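PDB 7JVH: glycoside Hydrolase Family 43_12 from Metagenome, which probably hydrolyses glycosidic bonds in arabinose- or xylose-containing plant cell-wall polysaccharides and oligosaccharides such as arabinoxylan. Local coordinates for residues F30-A43 with P378-S390. Sequence-based numbering, arbitrary orientation.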
ATOM      1  N   PHE A  30     -10.214  -3.510 -23.200  1.00 71.15           N
ATOM      2  CA  PHE A  30     -10.945  -2.683 -22.246  1.00 64.45           C
ATOM      3  C   PHE A  30     -10.733  -1.229 -22.631  1.00 63.14           C
ATOM      4  O   PHE A  30      -9.619  -0.720 -22.539  1.00 68.77           O
ATOM      5  CB  PHE A  30     -10.473  -2.949 -20.823  1.00 55.29           C
ATOM      6  CG  PHE A  30     -10.665  -4.379 -20.375  1.00 49.07           C
ATOM      7  CD1 PHE A  30      -9.721  -5.353 -20.684  1.00 55.68           C
ATOM      8  CD2 PHE A  30     -11.788  -4.747 -19.657  1.00 50.61           C
ATOM      9  CE1 PHE A  30      -9.892  -6.667 -20.283  1.00 50.90           C
ATOM     10  CE2 PHE A  30     -11.971  -6.067 -19.259  1.00 60.72           C
ATOM     11  CZ  PHE A  30     -11.016  -7.026 -19.557  1.00 53.66           C
ATOM     12  N   THR A  31     -11.814  -0.584 -23.089  1.00 53.57           N
ATOM     13  CA  THR A  31     -11.778   0.758 -23.656  1.00 53.19           C
ATOM     14  C   THR A  31     -11.937   1.846 -22.584  1.00 58.21           C
ATOM     15  O   THR A  31     -11.620   3.002 -22.836  1.00 61.49           O
ATOM     16  CB  THR A  31     -12.883   0.923 -24.721  1.00 57.51           C
ATOM     17  OG1 THR A  31     -12.672   2.112 -25.468  1.00 82.08           O
ATOM     18  CG2 THR A  31     -14.237   1.021 -24.075  1.00 55.93           C
ATOM     19  N   ASN A  32     -12.463   1.461 -21.414  1.00 58.74           N
ATOM     20  CA  ASN A  32     -12.652   2.349 -20.273  1.00 59.18           C
ATOM     21  C   ASN A  32     -12.568   1.631 -18.931  1.00 55.67           C
ATOM     22  O   ASN A  32     -12.966   0.474 -18.808  1.00 56.17           O
ATOM     23  CB  ASN A  32     -14.014   3.033 -20.334  1.00 54.78           C
ATOM     24  CG  ASN A  32     -14.281   3.921 -19.125  1.00 65.53           C
ATOM     25  OD1 ASN A  32     -15.090   3.595 -18.256  1.00 62.07           O
ATOM     26  ND2 ASN A  32     -13.568   5.035 -19.051  1.00 75.38           N
ATOM     27  N   PHE A  33     -12.052   2.340 -17.922  1.00 52.17           N
ATOM     28  CA  PHE A  33     -12.305   2.026 -16.527  1.00 46.83           C
ATOM     29  C   PHE A  33     -12.660   3.317 -15.789  1.00 44.12           C
ATOM     30  O   PHE A  33     -11.965   4.319 -15.932  1.00 52.13           O
ATOM     31  CB  PHE A  33     -11.096   1.349 -15.845  1.00 45.61           C
ATOM     32  CG  PHE A  33     -11.446   0.707 -14.538  1.00 55.96           C
ATOM     33  CD1 PHE A  33     -11.418   1.422 -13.355  1.00 54.13           C
ATOM     34  CD2 PHE A  33     -11.832  -0.618 -14.493  1.00 65.36           C
ATOM     35  CE1 PHE A  33     -11.754   0.823 -12.146  1.00 55.33           C
ATOM     36  CE2 PHE A  33     -12.158  -1.239 -13.278  1.00 64.93           C
ATOM     37  CZ  PHE A  33     -12.126  -0.507 -12.108  1.00 59.83           C
ATOM     38  N   THR A  34     -13.733   3.271 -14.998  1.00 40.08           N
ATOM     39  CA  THR A  34     -14.160   4.394 -14.174  1.00 51.34           C
ATOM     40  C   THR A  34     -14.269   3.939 -12.736  1.00 46.89           C
ATOM     41  O   THR A  34     -14.885   2.912 -12.465  1.00 44.54           O
ATOM     42  CB  THR A  34     -15.533   4.991 -14.638  1.00 55.01           C
ATOM     43  OG1 THR A  34     -15.430   5.398 -16.005  1.00 62.27           O
ATOM     44  CG2 THR A  34     -15.928   6.177 -13.808  1.00 49.94           C
ATOM     45  N   TYR A  35     -13.656   4.708 -11.831  1.00 36.00           N
ATOM     46  CA  TYR A  35     -13.718   4.472 -10.396  1.00 40.34           C
ATOM     47  C   TYR A  35     -14.212   5.740  -9.703  1.00 42.70           C
ATOM     48  O   TYR A  35     -13.633   6.819  -9.895  1.00 50.85           O
ATOM     49  CB  TYR A  35     -12.336   4.070  -9.854  1.00 34.97           C
ATOM     50  CG  TYR A  35     -12.264   3.973  -8.337  1.00 40.28           C
ATOM     51  CD1 TYR A  35     -12.689   2.828  -7.672  1.00 44.32           C
ATOM     52  CD2 TYR A  35     -11.773   5.025  -7.575  1.00 39.80           C
ATOM     53  CE1 TYR A  35     -12.635   2.737  -6.293  1.00 56.00           C
ATOM     54  CE2 TYR A  35     -11.710   4.953  -6.192  1.00 52.21           C
ATOM     55  CZ  TYR A  35     -12.128   3.801  -5.552  1.00 58.53           C
ATOM     56  OH  TYR A  35     -12.064   3.723  -4.173  1.00 54.11           O
ATOM     57  N   THR A  36     -15.282   5.598  -8.908  1.00 51.28           N
ATOM     58  CA  THR A  36     -15.910   6.700  -8.187  1.00 57.98           C
ATOM     59  C   THR A  36     -16.016   6.377  -6.705  1.00 56.61           C
ATOM     60  O   THR A  36     -16.723   5.447  -6.324  1.00 54.03           O
ATOM     61  CB  THR A  36     -17.329   7.047  -8.762  1.00 50.44           C
ATOM     62  OG1 THR A  36     -17.202   7.511 -10.108  1.00 49.60           O
ATOM     63  CG2 THR A  36     -18.028   8.120  -7.919  1.00 37.33           C
ATOM     64  N   GLY A  37     -15.316   7.171  -5.880  1.00 53.03           N
ATOM     65  CA  GLY A  37     -15.383   7.076  -4.429  1.00 35.36           C
ATOM     66  C   GLY A  37     -16.580   7.862  -3.934  1.00 50.73           C
ATOM     67  O   GLY A  37     -16.890   8.923  -4.480  1.00 56.68           O
ATOM     68  N   GLU A  38     -17.265   7.327  -2.915  1.00 46.69           N
ATOM     69  CA  GLU A  38     -18.555   7.843  -2.434  1.00 51.48           C
ATOM     70  C   GLU A  38     -18.671   7.631  -0.922  1.00 56.89           C
ATOM     71  O   GLU A  38     -19.694   7.141  -0.430  1.00 53.98           O
ATOM     72  CB  GLU A  38     -19.749   7.132  -3.115  1.00 50.53           C
ATOM     73  CG  GLU A  38     -19.756   7.102  -4.638  1.00 60.52           C
ATOM     74  CD  GLU A  38     -20.605   5.951  -5.205  1.00 65.10           C
ATOM     75  OE1 GLU A  38     -20.413   4.777  -4.836  1.00 57.34           O
ATOM     76  OE2 GLU A  38     -21.477   6.207  -6.063  1.00 73.67           O
ATOM     77  N   ASP A  39     -17.625   8.009  -0.182  1.00 48.94           N
ATOM     78  CA  ASP A  39     -17.627   7.875   1.266  1.00 56.55           C
ATOM     79  C   ASP A  39     -18.406   8.991   1.969  1.00 51.45           C
ATOM     80  O   ASP A  39     -18.350  10.171   1.570  1.00 51.20           O
ATOM     81  CB  ASP A  39     -16.198   7.792   1.815  1.00 68.33           C
ATOM     82  CG  ASP A  39     -15.613   6.389   1.704  1.00 69.00           C
ATOM     83  OD1 ASP A  39     -16.413   5.404   1.646  1.00 58.58           O
ATOM     84  OD2 ASP A  39     -14.350   6.289   1.679  1.00 60.95           O
ATOM     85  N   ASP A  40     -19.153   8.584   3.005  1.00 48.13           N
ATOM     86  CA  ASP A  40     -19.969   9.452   3.830  1.00 51.46           C
ATOM     87  C   ASP A  40     -19.156  10.592   4.466  1.00 53.08           C
ATOM     88  O   ASP A  40     -19.585  11.746   4.463  1.00 59.78           O
ATOM     89  CB  ASP A  40     -20.632   8.630   4.938  1.00 51.20           C
ATOM     90  CG  ASP A  40     -21.593   7.591   4.411  1.00 64.75           C
ATOM     91  OD1 ASP A  40     -22.009   7.656   3.233  1.00 74.76           O
ATOM     92  OD2 ASP A  40     -21.953   6.685   5.183  1.00 67.51           O
ATOM     93  N   ILE A  41     -17.982  10.247   5.004  1.00 53.41           N
ATOM     94  CA  ILE A  41     -17.174  11.146   5.804  1.00 49.30           C
ATOM     95  C   ILE A  41     -16.805  12.451   5.063  1.00 53.47           C
ATOM     96  O   ILE A  41     -16.774  13.521   5.662  1.00 55.10           O
ATOM     97  CB  ILE A  41     -15.896  10.444   6.353  1.00 36.64           C
ATOM     98  CG1 ILE A  41     -15.299  11.218   7.530  1.00 36.95           C
ATOM     99  CG2 ILE A  41     -14.856  10.266   5.261  1.00 36.17           C
ATOM    100  CD1 ILE A  41     -16.137  11.128   8.792  1.00 37.36           C
ATOM    101  N   TYR A  42     -16.514  12.337   3.766  1.00 47.71           N
ATOM    102  CA  TYR A  42     -16.090  13.461   2.948  1.00 43.61           C
ATOM    103  C   TYR A  42     -17.297  14.316   2.561  1.00 55.31           C
ATOM    104  O   TYR A  42     -17.202  15.556   2.544  1.00 53.14           O
ATOM    105  CB  TYR A  42     -15.367  12.987   1.692  1.00 47.11           C
ATOM    106  CG  TYR A  42     -14.162  12.121   1.989  1.00 55.19           C
ATOM    107  CD1 TYR A  42     -13.108  12.623   2.729  1.00 55.22           C
ATOM    108  CD2 TYR A  42     -14.073  10.802   1.529  1.00 54.37           C
ATOM    109  CE1 TYR A  42     -12.008  11.863   3.003  1.00 52.62           C
ATOM    110  CE2 TYR A  42     -12.963  10.023   1.803  1.00 55.92           C
ATOM    111  CZ  TYR A  42     -11.935  10.560   2.543  1.00 57.73           C
ATOM    112  OH  TYR A  42     -10.822   9.809   2.827  1.00 54.14           O
ATOM    113  N   ALA A  43     -18.419  13.648   2.253  1.00 48.06           N
ATOM    114  CA  ALA A  43     -19.677  14.306   1.911  1.00 49.26           C
ATOM    115  C   ALA A  43     -20.245  15.127   3.080  1.00 60.87           C
ATOM    116  O   ALA A  43     -20.814  16.189   2.873  1.00 62.19           O
ATOM    117  CB  ALA A  43     -20.689  13.264   1.442  1.00 53.74           C
ATOM    118  N   PRO A 378      -5.428  12.291  -6.242  1.00 56.32           N
ATOM    119  CA  PRO A 378      -6.733  12.693  -5.715  1.00 52.44           C
ATOM    120  C   PRO A 378      -6.868  12.483  -4.224  1.00 52.30           C
ATOM    121  O   PRO A 378      -5.996  11.901  -3.615  1.00 59.89           O
ATOM    122  CB  PRO A 378      -7.696  11.770  -6.461  1.00 60.92           C
ATOM    123  CG  PRO A 378      -6.893  10.536  -6.717  1.00 48.91           C
ATOM    124  CD  PRO A 378      -5.485  11.016  -6.980  1.00 48.29           C
ATOM    125  N   ASN A 379      -7.949  13.015  -3.643  1.00 59.43           N
ATOM    126  CA  ASN A 379      -8.393  12.712  -2.284  1.00 46.00           C
ATOM    127  C   ASN A 379      -9.880  13.037  -2.171  1.00 47.79           C
ATOM    128  O   ASN A 379     -10.518  13.402  -3.173  1.00 52.69           O
ATOM    129  CB  ASN A 379      -7.561  13.454  -1.233  1.00 40.79           C
ATOM    130  CG  ASN A 379      -7.361  12.631   0.027  1.00 48.26           C
ATOM    131  OD1 ASN A 379      -8.319  12.351   0.758  1.00 52.25           O
ATOM    132  ND2 ASN A 379      -6.134  12.205   0.273  1.00 45.49           N
ATOM    133  N   GLY A 380     -10.451  12.874  -0.978  1.00 45.83           N
ATOM    134  CA  GLY A 380     -11.888  13.009  -0.801  1.00 46.80           C
ATOM    135  C   GLY A 380     -12.651  12.029  -1.694  1.00 46.17           C
ATOM    136  O   GLY A 380     -12.198  10.915  -1.931  1.00 47.99           O
ATOM    137  N   ASN A 381     -13.820  12.460  -2.164  1.00 50.04           N
ATOM    138  CA  ASN A 381     -14.635  11.730  -3.120  1.00 47.46           C
ATOM    139  C   ASN A 381     -14.403  12.318  -4.500  1.00 51.75           C
ATOM    140  O   ASN A 381     -14.408  13.526  -4.684  1.00 50.20           O
ATOM    141  CB  ASN A 381     -16.108  11.788  -2.741  1.00 37.62           C
ATOM    142  CG  ASN A 381     -16.437  10.893  -1.578  1.00 45.33           C
ATOM    143  OD1 ASN A 381     -15.738   9.917  -1.330  1.00 45.25           O
ATOM    144  ND2 ASN A 381     -17.493  11.203  -0.853  1.00 39.20           N
ATOM    145  N   PHE A 382     -14.174  11.430  -5.474  1.00 55.03           N
ATOM    146  CA  PHE A 382     -13.750  11.799  -6.806  1.00 50.38           C
ATOM    147  C   PHE A 382     -14.057  10.660  -7.771  1.00 50.20           C
ATOM    148  O   PHE A 382     -14.476   9.580  -7.361  1.00 58.25           O
ATOM    149  CB  PHE A 382     -12.268  12.134  -6.820  1.00 38.00           C
ATOM    150  CG  PHE A 382     -11.381  10.979  -6.437  1.00 53.18           C
ATOM    151  CD1 PHE A 382     -10.929  10.079  -7.378  1.00 49.32           C
ATOM    152  CD2 PHE A 382     -10.993  10.802  -5.114  1.00 56.42           C
ATOM    153  CE1 PHE A 382     -10.111   9.033  -7.012  1.00 54.22           C
ATOM    154  CE2 PHE A 382     -10.171   9.764  -4.749  1.00 47.01           C
ATOM    155  CZ  PHE A 382      -9.730   8.870  -5.696  1.00 49.61           C
ATOM    156  N   THR A 383     -13.851  10.929  -9.060  1.00 54.91           N
ATOM    157  CA  THR A 383     -14.032   9.968 -10.123  1.00 52.63           C
ATOM    158  C   THR A 383     -12.774   9.964 -10.965  1.00 61.69           C
ATOM    159  O   THR A 383     -12.296  11.028 -11.379  1.00 57.69           O
ATOM    160  CB  THR A 383     -15.253  10.297 -10.995  1.00 45.22           C
ATOM    161  OG1 THR A 383     -16.433   9.955 -10.267  1.00 51.82           O
ATOM    162  CG2 THR A 383     -15.242   9.522 -12.295  1.00 44.99           C
ATOM    163  N   TYR A 384     -12.239   8.749 -11.194  1.00 53.84           N
ATOM    164  CA  TYR A 384     -11.119   8.522 -12.086  1.00 47.31           C
ATOM    165  C   TYR A 384     -11.620   7.679 -13.256  1.00 54.64           C
ATOM    166  O   TYR A 384     -11.975   6.510 -13.084  1.00 56.42           O
ATOM    167  CB  TYR A 384      -9.988   7.823 -11.347  1.00 46.29           C
ATOM    168  CG  TYR A 384      -8.835   7.360 -12.218  1.00 51.38           C
ATOM    169  CD1 TYR A 384      -8.352   8.156 -13.245  1.00 53.09           C
ATOM    170  CD2 TYR A 384      -8.206   6.124 -11.991  1.00 52.08           C
ATOM    171  CE1 TYR A 384      -7.306   7.744 -14.040  1.00 55.78           C
ATOM    172  CE2 TYR A 384      -7.137   5.712 -12.785  1.00 47.08           C
ATOM    173  CZ  TYR A 384      -6.694   6.523 -13.806  1.00 51.27           C
ATOM    174  OH  TYR A 384      -5.647   6.148 -14.613  1.00 47.59           O
ATOM    175  N   SER A 385     -11.675   8.307 -14.436  1.00 48.71           N
ATOM    176  CA  SER A 385     -12.025   7.663 -15.680  1.00 58.95           C
ATOM    177  C   SER A 385     -10.766   7.599 -16.523  1.00 61.72           C
ATOM    178  O   SER A 385     -10.158   8.628 -16.827  1.00 67.82           O
ATOM    179  CB  SER A 385     -13.114   8.424 -16.439  1.00 52.04           C
ATOM    180  OG  SER A 385     -13.415   7.779 -17.660  1.00 40.13           O
ATOM    181  N   GLU A 386     -10.379   6.373 -16.897  1.00 54.61           N
ATOM    182  CA  GLU A 386      -9.170   6.114 -17.633  1.00 57.41           C
ATOM    183  C   GLU A 386      -9.595   5.419 -18.911  1.00 72.29           C
ATOM    184  O   GLU A 386     -10.336   4.427 -18.867  1.00 75.64           O
ATOM    185  CB  GLU A 386      -8.260   5.186 -16.833  1.00 56.43           C
ATOM    186  CG  GLU A 386      -6.986   4.786 -17.543  1.00 67.52           C
ATOM    187  CD  GLU A 386      -6.169   5.992 -17.978  1.00 72.78           C
ATOM    188  OE1 GLU A 386      -5.590   6.643 -17.088  1.00 71.49           O
ATOM    189  OE2 GLU A 386      -6.094   6.265 -19.209  1.00 72.83           O
ATOM    190  N   ASP A 387      -9.105   5.927 -20.045  1.00 73.55           N
ATOM    191  CA  ASP A 387      -9.380   5.367 -21.370  1.00 71.29           C
ATOM    192  C   ASP A 387      -8.208   4.616 -21.987  1.00 70.43           C
ATOM    193  O   ASP A 387      -8.342   4.054 -23.049  1.00 78.64           O
ATOM    194  CB  ASP A 387      -9.852   6.496 -22.295  1.00 72.70           C
ATOM    195  CG  ASP A 387     -11.229   7.016 -21.911  1.00 80.64           C
ATOM    196  OD1 ASP A 387     -12.022   6.239 -21.334  1.00 86.96           O
ATOM    197  OD2 ASP A 387     -11.518   8.205 -22.199  1.00 95.08           O
ATOM    198  N   PHE A 388      -7.060   4.607 -21.297  1.00 68.75           N
ATOM    199  CA  PHE A 388      -5.843   3.917 -21.723  1.00 68.35           C
ATOM    200  C   PHE A 388      -5.453   4.208 -23.183  1.00 66.39           C
ATOM    201  O   PHE A 388      -5.079   3.313 -23.935  1.00 67.68           O
ATOM    202  CB  PHE A 388      -5.951   2.409 -21.480  1.00 66.78           C
ATOM    203  CG  PHE A 388      -6.212   2.042 -20.045  1.00 64.14           C
ATOM    204  CD1 PHE A 388      -5.201   2.135 -19.100  1.00 64.30           C
ATOM    205  CD2 PHE A 388      -7.473   1.638 -19.639  1.00 48.29           C
ATOM    206  CE1 PHE A 388      -5.440   1.807 -17.776  1.00 60.83           C
ATOM    207  CE2 PHE A 388      -7.727   1.318 -18.318  1.00 56.97           C
ATOM    208  CZ  PHE A 388      -6.708   1.397 -17.377  1.00 59.20           C
ATOM    209  N   LYS A 389      -5.547   5.488 -23.559  1.00 71.92           N
ATOM    210  CA  LYS A 389      -5.143   5.987 -24.874  1.00 75.90           C
ATOM    211  C   LYS A 389      -3.651   6.358 -24.971  1.00 82.37           C
ATOM    212  O   LYS A 389      -3.239   7.061 -25.896  1.00 88.98           O
ATOM    213  CB  LYS A 389      -5.993   7.196 -25.230  1.00 78.81           C
ATOM    214  CG  LYS A 389      -7.492   6.924 -25.217  1.00 93.71           C
ATOM    215  CD  LYS A 389      -8.303   8.000 -25.942  1.00102.39           C
ATOM    216  CE  LYS A 389      -9.719   7.504 -26.205  1.00105.39           C
ATOM    217  NZ  LYS A 389     -10.685   8.596 -26.513  1.00111.22           N
ATOM    218  N   SER A 390      -2.838   5.859 -24.029  1.00 80.85           N
ATOM    219  CA  SER A 390      -1.437   6.229 -23.910  1.00 77.28           C
ATOM    220  C   SER A 390      -0.614   5.087 -23.328  1.00 75.26           C
ATOM    221  O   SER A 390      -0.986   4.506 -22.301  1.00 81.14           O
ATOM    222  CB  SER A 390      -1.306   7.460 -23.028  1.00 80.16           C
ATOM    223  OG  SER A 390       0.049   7.697 -22.693  1.00 89.54           O
TER
HETATM  224  O   HOH W   1      -8.645  11.217   3.066  1.00 49.42           O
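Asn-32 turns its amide nitrogen to Ser-385 of strand 383-386 and to Asp-387 just past its end: ND2 donates to Asp-387 OD1 at 3.0 Å, meeting that oxygen nearly head-on along its C-O bond, and to Ser-385 OG at 3.1 Å, both acceptors close to the amide plane. CG trans to the backbone nitrogen (chi1 177°) carries the amide to these two partners, while OD1 takes the hydroxyl of Thr-34 on a lone pair; the three bonds together hold the amide's rotation. Without that amide, as with an alanine here, Asp-387 OD1 and the hydroxyls of Ser-385 and Thr-34 would probably lose the partner that ties them together. Further along the same face, Thr-36 and Thr-383 join OG1 to OG1 at 2.6 Å, and the CG2 methyls of Thr-34 and Thr-383 touch. Strands 30-37 and 383-386 run antiparallel, Phe-33 with Glu-386 and Tyr-35 with Tyr-384 forming the hydrogen-bonded pairs; strand 442-451 pairs with the other edge of the N-terminal strand, which thus contributes to the C-terminal concanavalin A-like β-sandwich. On the inner face, Phe-33 CB abuts the edge of the Phe-388 ring, and Met-563 of the second sheet touches both side chains. Beyond the strands, Asn-381 grips the turn at Asp-39 with both ends of its amide: OD1 accepts from Asp-39 N at 2.9 Å, and ND2 reaches a lone pair of Asp-39 O at 2.8 Å. Gly-380 CA sits over the centre of the Tyr-42 ring, 3.7 Å from its centroid in a CH-pi contact, while Ile-41 CG2 covers the opposite face and a water links Tyr-42 OH to Asn-379 OD1.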